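Local coordinates for protein putative tryptophan halogenase (Xanthomonas campestris pv. campestris, PDB 6Y1W) that belongs to the flavin-dependent tryptophan halogenases and probably uses FAD to halogenate an aromatic substrate, at residues 142-145 against 146-150; 170-173 against 174-178. All coordinates share one frame; numbering follows the deposited sequence.

Interaction 1: residues 142-145 against 146-150; sequences ELRA and AQEGR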
ATOM      1  N   GLU A 142     -22.922  -1.674  -7.113  1.00 15.94           N
ATOM      2  CA  GLU A 142     -22.668  -3.045  -7.557  1.00 14.92           C
ATOM      3  C   GLU A 142     -23.549  -4.031  -6.819  1.00 16.08           C
ATOM      4  O   GLU A 142     -24.026  -5.022  -7.397  1.00 14.94           O
ATOM      5  CB  GLU A 142     -21.189  -3.404  -7.360  1.00 12.08           C
ATOM      6  CG  GLU A 142     -20.285  -2.762  -8.402  1.00 16.06           C
ATOM      7  CD  GLU A 142     -19.866  -1.319  -8.066  1.00 19.76           C
ATOM      8  OE1 GLU A 142     -20.381  -0.684  -7.112  1.00 16.57           O
ATOM      9  OE2 GLU A 142     -18.954  -0.818  -8.759  1.00 17.58           O
ATOM     10  N   LEU A 143     -23.774  -3.785  -5.529  1.00 13.60           N
ATOM     11  CA  LEU A 143     -24.641  -4.650  -4.743  1.00 14.51           C
ATOM     12  C   LEU A 143     -26.065  -4.613  -5.288  1.00 15.77           C
ATOM     13  O   LEU A 143     -26.701  -5.664  -5.464  1.00 14.00           O
ATOM     14  CB  LEU A 143     -24.624  -4.235  -3.260  1.00 13.13           C
ATOM     15  CG  LEU A 143     -25.330  -5.225  -2.312  1.00 13.31           C
ATOM     16  CD1 LEU A 143     -24.590  -5.260  -0.935  1.00 16.07           C
ATOM     17  CD2 LEU A 143     -26.803  -4.838  -2.113  1.00 14.15           C
ATOM     18  N   ARG A 144     -26.568  -3.411  -5.584  1.00 14.64           N
ATOM     19  CA  ARG A 144     -27.907  -3.326  -6.151  1.00 14.20           C
ATOM     20  C   ARG A 144     -27.971  -4.007  -7.522  1.00 16.88           C
ATOM     21  O   ARG A 144     -28.997  -4.599  -7.874  1.00 17.65           O
ATOM     22  CB  ARG A 144     -28.335  -1.868  -6.253  1.00 17.42           C
ATOM     23  CG  ARG A 144     -28.625  -1.231  -4.882  1.00 16.58           C
ATOM     24  CD  ARG A 144     -29.916  -1.766  -4.274  1.00 17.92           C
ATOM     25  NE  ARG A 144     -31.036  -1.327  -5.131  1.00 19.27           N
ATOM     26  CZ  ARG A 144     -32.005  -2.108  -5.608  1.00 20.44           C
ATOM     27  NH1 ARG A 144     -32.054  -3.402  -5.317  1.00 17.36           N
ATOM     28  NH2 ARG A 144     -32.964  -1.576  -6.387  1.00 20.18           N
ATOM     29  N   ALA A 145     -26.879  -3.952  -8.298  1.00 14.82           N
ATOM     30  CA  ALA A 145     -26.871  -4.656  -9.579  1.00 16.50           C
ATOM     31  C   ALA A 145     -26.909  -6.169  -9.382  1.00 16.39           C
ATOM     32  O   ALA A 145     -27.441  -6.910 -10.228  1.00 15.38           O
ATOM     33  CB  ALA A 145     -25.641  -4.248 -10.390  1.00 13.78           C
ATOM     34  N   ALA A 146     -26.346  -6.648  -8.275  1.00 14.32           N
ATOM     35  CA  ALA A 146     -26.487  -8.063  -7.947  1.00 15.68           C
ATOM     36  C   ALA A 146     -27.933  -8.391  -7.634  1.00 17.77           C
ATOM     37  O   ALA A 146     -28.452  -9.407  -8.090  1.00 17.07           O
ATOM     38  CB  ALA A 146     -25.580  -8.430  -6.755  1.00 14.12           C
ATOM     39  N   GLN A 147     -28.602  -7.528  -6.867  1.00 16.29           N
ATOM     40  CA  GLN A 147     -29.980  -7.812  -6.494  1.00 16.88           C
ATOM     41  C   GLN A 147     -30.904  -7.807  -7.694  1.00 19.73           C
ATOM     42  O   GLN A 147     -31.867  -8.584  -7.720  1.00 19.34           O
ATOM     43  CB  GLN A 147     -30.478  -6.791  -5.479  1.00 16.59           C
ATOM     44  CG  GLN A 147     -29.741  -6.995  -4.166  1.00 16.03           C
ATOM     45  CD  GLN A 147     -30.216  -6.019  -3.090  1.00 18.25           C
ATOM     46  OE1 GLN A 147     -30.493  -4.855  -3.358  1.00 19.09           O
ATOM     47  NE2 GLN A 147     -30.272  -6.502  -1.847  1.00 27.92           N
ATOM     48  N   GLU A 148     -30.679  -6.907  -8.644  1.00 16.77           N
ATOM     49  CA  GLU A 148     -31.624  -6.722  -9.743  1.00 16.46           C
ATOM     50  C   GLU A 148     -31.199  -7.417 -11.024  1.00 23.78           C
ATOM     51  O   GLU A 148     -31.944  -7.354 -12.011  1.00 21.01           O
ATOM     52  CB  GLU A 148     -31.824  -5.230 -10.041  1.00 18.47           C
ATOM     53  CG  GLU A 148     -32.315  -4.402  -8.844  1.00 22.64           C
ATOM     54  CD  GLU A 148     -33.625  -4.884  -8.295  1.00 28.07           C
ATOM     55  OE1 GLU A 148     -34.417  -5.482  -9.075  1.00 32.77           O
ATOM     56  OE2 GLU A 148     -33.881  -4.669  -7.077  1.00 25.70           O
ATOM     57  N   GLY A 149     -30.010  -8.020 -11.062  1.00 17.10           N
ATOM     58  CA  GLY A 149     -29.601  -8.769 -12.250  1.00 16.11           C
ATOM     59  C   GLY A 149     -29.300  -7.914 -13.463  1.00 16.20           C
ATOM     60  O   GLY A 149     -29.633  -8.300 -14.602  1.00 18.48           O
ATOM     61  N   ARG A 150     -28.670  -6.766 -13.251  1.00 17.05           N
ATOM     62  CA  ARG A 150     -28.370  -5.797 -14.299  0.56 17.16           C
ATOM     63  C   ARG A 150     -26.866  -5.592 -14.444  1.00 20.52           C
ATOM     64  O   ARG A 150     -26.110  -5.689 -13.467  1.00 20.80           O
ATOM     65  CB  ARG A 150     -29.035  -4.447 -13.977  0.56 19.68           C
ATOM     66  CG  ARG A 150     -30.548  -4.529 -13.912  0.56 21.59           C
ATOM     67  CD  ARG A 150     -31.149  -3.156 -13.719  0.56 28.31           C
ATOM     68  NE  ARG A 150     -32.608  -3.207 -13.727  0.56 30.34           N
ATOM     69  CZ  ARG A 150     -33.363  -3.064 -14.811  0.56 32.93           C
ATOM     70  NH1 ARG A 150     -32.806  -2.863 -15.998  0.56 30.01           N
ATOM     71  NH2 ARG A 150     -34.686  -3.132 -14.702  0.56 34.42           N
TER
HETATM   72  O   HOH W   1     -35.889  -2.484  -6.596  1.00 49.23           O
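Arg144 turns the edge of its guanidinium onto two residues of the next helical turn, Gln147 and Glu148, and its NH1 serves both. Arg144 NH1 bonds to Glu148 OE2 at 2.8 Å, the short arm of an i to i+4 salt bridge. Arg144 NH1 also bonds to Gln147 OE1 at 2.9 Å, nearly straight at 162°. Both acceptors lie close to the guanidinium plane, yet the carboxylate of Glu148 is turned 78° out of it, so this is a side-on grip through the anti lone pair of OE2 rather than a flat paired bridge. A weak bond from Arg144 NH2 to Glu148 OE2 spans 3.3 Å, and a water closes the corner by accepting from NH2 and donating to OE2. The chain of Arg144 sets out from the helix with CG beside the backbone N (chi1 -71°), then folds back at its next two torsions to bring the guanidinium alongside the ends of Gln147 and Glu148. One residue earlier, Leu143 CD2 rests against Gln147 CD at 3.7 Å, giving the amide an apolar flank.

The helix stops just beyond. Gly149 takes a positive phi, and Arg150 N returns to Ala145 O at 3.3 Å, a six-to-one bond at the helix end, with a weak bond from Gly149 N to the same oxygen. Thr262 OG1 is a further hydrogen-bonding partner of that carbonyl.

Arg144 NE forms a second salt bridge, with Glu483, which ties this ion-pair cluster to helix 468-486, where Val482 and Leu486 touch Arg144. Leu143 and Gln147 meet Ile105, so helix 141-148 touches both strand 102-107, at the edge of its sheet, and helix 468-486.

Interaction 2: residues 170-173 against 174-178; sequences YARF and LRRFS
Leu174 CD1 lies over one face of the Tyr170 ring, an i to i+4 CH-pi contact on helix 167-180, which runs beside the Rossmann-type nucleotide-binding fold. Leu174 CD1 stands 3.7 Å from the Tyr170 ring centroid, only 15° off the normal. CG of Leu174 lies anti to the carbonyl carbon (chi1 -64°), an orientation that sends the branch back toward the preceding turn.

On the outer side of the helix, in one of the two conformers deposited for Arg172, its guanidinium stacks between those of Arg175 and Arg176, with centres 3.9 Å from Arg175 and 3.8 Å from Arg176. Against Arg175 the planes are almost parallel, 6° apart, while Arg176 sits more tilted and brings its NH1 within 3.3 Å of Arg172 NH2. Arg172 is bent at chi2 and Arg175 is extended, so the two chains cross before their flat ends overlap. The like charges are probably an electrostatic cost, and with Arg172 split between conformers the stack is doubtful as a permanent feature. Arg175 NE has a salt bridge to Glu179 that probably offsets part of the charge.

Further out, the Tyr170 hydroxyl is hydrogen-bonded to His70, and its ring meets Phe80 at a steep angle; helices 65-73 and 77-83 thus fix the tyrosine. Phe173 packs on Gln79, Phe80 and Ala83. Leu174, Phe177 and Ser178 face helix 25-39, whose first residues belong to the glycine-rich segment predicted to bind FAD, and Ala171 comes near Gly25 there. Where Ser178 meets Ala32 and Ala33, its hydroxyl is turned inward to its own helix: OG donates to Leu174 O at 2.7 Å, while Ser178 N reaches the same oxygen at 2.9 Å from the opposite face of the carbonyl plane.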
ATOM      1  N   TYR A 170     -10.963 -21.216 -20.985  1.00 12.82           N
ATOM      2  CA  TYR A 170     -10.032 -20.107 -20.780  1.00 12.52           C
ATOM      3  C   TYR A 170      -8.588 -20.567 -21.007  1.00 13.41           C
ATOM      4  O   TYR A 170      -7.804 -19.900 -21.711  1.00 14.44           O
ATOM      5  CB  TYR A 170     -10.228 -19.523 -19.365  1.00 13.60           C
ATOM      6  CG  TYR A 170      -9.352 -18.326 -19.017  1.00 12.95           C
ATOM      7  CD1 TYR A 170      -9.190 -17.275 -19.909  1.00 13.71           C
ATOM      8  CD2 TYR A 170      -8.650 -18.272 -17.806  1.00 17.54           C
ATOM      9  CE1 TYR A 170      -8.407 -16.163 -19.603  1.00 14.09           C
ATOM     10  CE2 TYR A 170      -7.865 -17.165 -17.478  1.00 14.38           C
ATOM     11  CZ  TYR A 170      -7.759 -16.120 -18.384  1.00 13.50           C
ATOM     12  OH  TYR A 170      -6.968 -15.037 -18.071  1.00 14.86           O
ATOM     13  N   ALA A 171      -8.219 -21.724 -20.438  1.00 12.51           N
ATOM     14  CA  ALA A 171      -6.884 -22.265 -20.690  1.00 12.63           C
ATOM     15  C   ALA A 171      -6.635 -22.507 -22.175  1.00 14.39           C
ATOM     16  O   ALA A 171      -5.514 -22.311 -22.649  1.00 15.02           O
ATOM     17  CB  ALA A 171      -6.675 -23.570 -19.891  1.00 14.82           C
ATOM     18  N   ARG A 172      -7.646 -22.989 -22.917  1.00 14.62           N
ATOM     19  CA  ARG A 172      -7.452 -23.229 -24.345  0.58 15.66           C
ATOM     20  C   ARG A 172      -7.280 -21.914 -25.100  1.00 17.97           C
ATOM     21  O   ARG A 172      -6.438 -21.827 -26.011  1.00 16.86           O
ATOM     22  CB  ARG A 172      -8.629 -24.035 -24.912  0.58 19.48           C
ATOM     23  CG  ARG A 172      -8.380 -24.566 -26.338  0.58 19.73           C
ATOM     24  CD  ARG A 172      -7.308 -25.673 -26.310  0.58 24.55           C
ATOM     25  NE  ARG A 172      -6.845 -26.069 -27.646  0.58 23.18           N
ATOM     26  CZ  ARG A 172      -6.052 -25.330 -28.415  0.58 28.93           C
ATOM     27  NH1 ARG A 172      -5.640 -24.152 -27.986  0.58 18.27           N
ATOM     28  NH2 ARG A 172      -5.672 -25.767 -29.613  0.58 32.25           N
ATOM     29  N   PHE A 173      -8.020 -20.875 -24.695  1.00 15.20           N
ATOM     30  CA  PHE A 173      -7.878 -19.538 -25.267  1.00 14.03           C
ATOM     31  C   PHE A 173      -6.474 -19.002 -25.023  1.00 15.56           C
ATOM     32  O   PHE A 173      -5.824 -18.482 -25.942  1.00 16.77           O
ATOM     33  CB  PHE A 173      -8.960 -18.622 -24.662  1.00 16.05           C
ATOM     34  CG  PHE A 173      -8.878 -17.196 -25.085  1.00 15.31           C
ATOM     35  CD1 PHE A 173      -9.580 -16.744 -26.211  1.00 18.16           C
ATOM     36  CD2 PHE A 173      -8.182 -16.281 -24.335  1.00 18.41           C
ATOM     37  CE1 PHE A 173      -9.523 -15.382 -26.577  1.00 20.50           C
ATOM     38  CE2 PHE A 173      -8.109 -14.926 -24.718  1.00 19.71           C
ATOM     39  CZ  PHE A 173      -8.787 -14.489 -25.824  1.00 18.89           C
ATOM     40  N   LEU A 174      -5.958 -19.191 -23.813  1.00 13.43           N
ATOM     41  CA  LEU A 174      -4.609 -18.719 -23.521  1.00 12.73           C
ATOM     42  C   LEU A 174      -3.551 -19.534 -24.225  1.00 14.87           C
ATOM     43  O   LEU A 174      -2.464 -19.008 -24.506  1.00 15.44           O
ATOM     44  CB  LEU A 174      -4.342 -18.740 -22.020  1.00 14.32           C
ATOM     45  CG  LEU A 174      -5.228 -17.800 -21.205  1.00 16.06           C
ATOM     46  CD1 LEU A 174      -5.131 -18.187 -19.728  1.00 17.65           C
ATOM     47  CD2 LEU A 174      -4.817 -16.340 -21.406  1.00 17.81           C
ATOM     48  N   ARG A 175      -3.823 -20.821 -24.470  1.00 16.40           N
ATOM     49  CA  ARG A 175      -2.874 -21.623 -25.230  1.00 15.72           C
ATOM     50  C   ARG A 175      -2.733 -21.072 -26.641  1.00 18.73           C
ATOM     51  O   ARG A 175      -1.618 -20.961 -27.172  1.00 16.82           O
ATOM     52  CB  ARG A 175      -3.337 -23.078 -25.305  1.00 15.77           C
ATOM     53  CG  ARG A 175      -2.481 -23.890 -26.287  1.00 15.53           C
ATOM     54  CD  ARG A 175      -2.840 -25.393 -26.190  1.00 18.63           C
ATOM     55  NE  ARG A 175      -2.406 -26.054 -27.413  1.00 18.64           N
ATOM     56  CZ  ARG A 175      -2.759 -27.300 -27.732  1.00 20.66           C
ATOM     57  NH1 ARG A 175      -3.505 -28.017 -26.912  1.00 21.52           N
ATOM     58  NH2 ARG A 175      -2.334 -27.835 -28.886  1.00 26.03           N
ATOM     59  N   ARG A 176      -3.865 -20.753 -27.269  1.00 15.16           N
ATOM     60  CA  ARG A 176      -3.842 -20.168 -28.613  1.00 18.92           C
ATOM     61  C   ARG A 176      -3.068 -18.858 -28.619  1.00 23.60           C
ATOM     62  O   ARG A 176      -2.201 -18.620 -29.472  1.00 19.54           O
ATOM     63  CB  ARG A 176      -5.268 -19.920 -29.095  1.00 20.84           C
ATOM     64  CG  ARG A 176      -6.040 -21.156 -29.469  1.00 33.81           C
ATOM     65  CD  ARG A 176      -7.428 -20.789 -30.045  1.00 39.70           C
ATOM     66  NE  ARG A 176      -8.475 -21.675 -29.534  1.00 50.63           N
ATOM     67  CZ  ARG A 176      -8.603 -22.952 -29.890  1.00 55.81           C
ATOM     68  NH1 ARG A 176      -7.752 -23.492 -30.756  1.00 44.12           N
ATOM     69  NH2 ARG A 176      -9.581 -23.695 -29.380  1.00 56.75           N
ATOM     70  N   PHE A 177      -3.373 -17.995 -27.661  1.00 17.62           N
ATOM     71  CA  PHE A 177      -2.627 -16.739 -27.500  1.00 17.71           C
ATOM     72  C   PHE A 177      -1.118 -16.976 -27.366  1.00 19.48           C
ATOM     73  O   PHE A 177      -0.302 -16.289 -28.002  1.00 17.73           O
ATOM     74  CB  PHE A 177      -3.223 -16.036 -26.275  1.00 17.26           C
ATOM     75  CG  PHE A 177      -2.593 -14.698 -25.898  1.00 12.98           C
ATOM     76  CD1 PHE A 177      -1.438 -14.659 -25.095  1.00 13.51           C
ATOM     77  CD2 PHE A 177      -3.165 -13.489 -26.264  1.00 15.98           C
ATOM     78  CE1 PHE A 177      -0.872 -13.453 -24.687  1.00 14.45           C
ATOM     79  CE2 PHE A 177      -2.577 -12.256 -25.857  1.00 14.43           C
ATOM     80  CZ  PHE A 177      -1.440 -12.243 -25.073  1.00 14.92           C
ATOM     81  N   SER A 178      -0.739 -17.923 -26.512  1.00 14.98           N
ATOM     82  CA  SER A 178       0.662 -18.208 -26.210  1.00 15.99           C
ATOM     83  C   SER A 178       1.412 -18.773 -27.412  1.00 16.90           C
ATOM     84  O   SER A 178       2.563 -18.403 -27.659  1.00 17.15           O
ATOM     85  CB  SER A 178       0.746 -19.211 -25.055  1.00 15.85           C
ATOM     86  OG  SER A 178       0.146 -18.690 -23.858  1.00 16.21           O
TER

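In the fold
Interaction 1 closes at residue 150, and interaction 2 opens twenty residues later, with strand 162-166 in between. Their centres are 31 Å apart and their nearest atoms about 21 Å, so the two do not touch. Interaction 2 lies wholly within one helix; interaction 1 runs from helix 141-148 past its C-terminal end. Helix 141-148 borders the seven-stranded sheet through strand 102-107. Helix 167-180 instead lies against helix 25-39 and leads into strand 184-195 of the eight-stranded sheet. The two thus lie near different predicted sites: interaction 1 nearer the active-site residue Lys89, about 8 Å between the Ala146 and Lys89 side chains, interaction 2 beside the FAD residues.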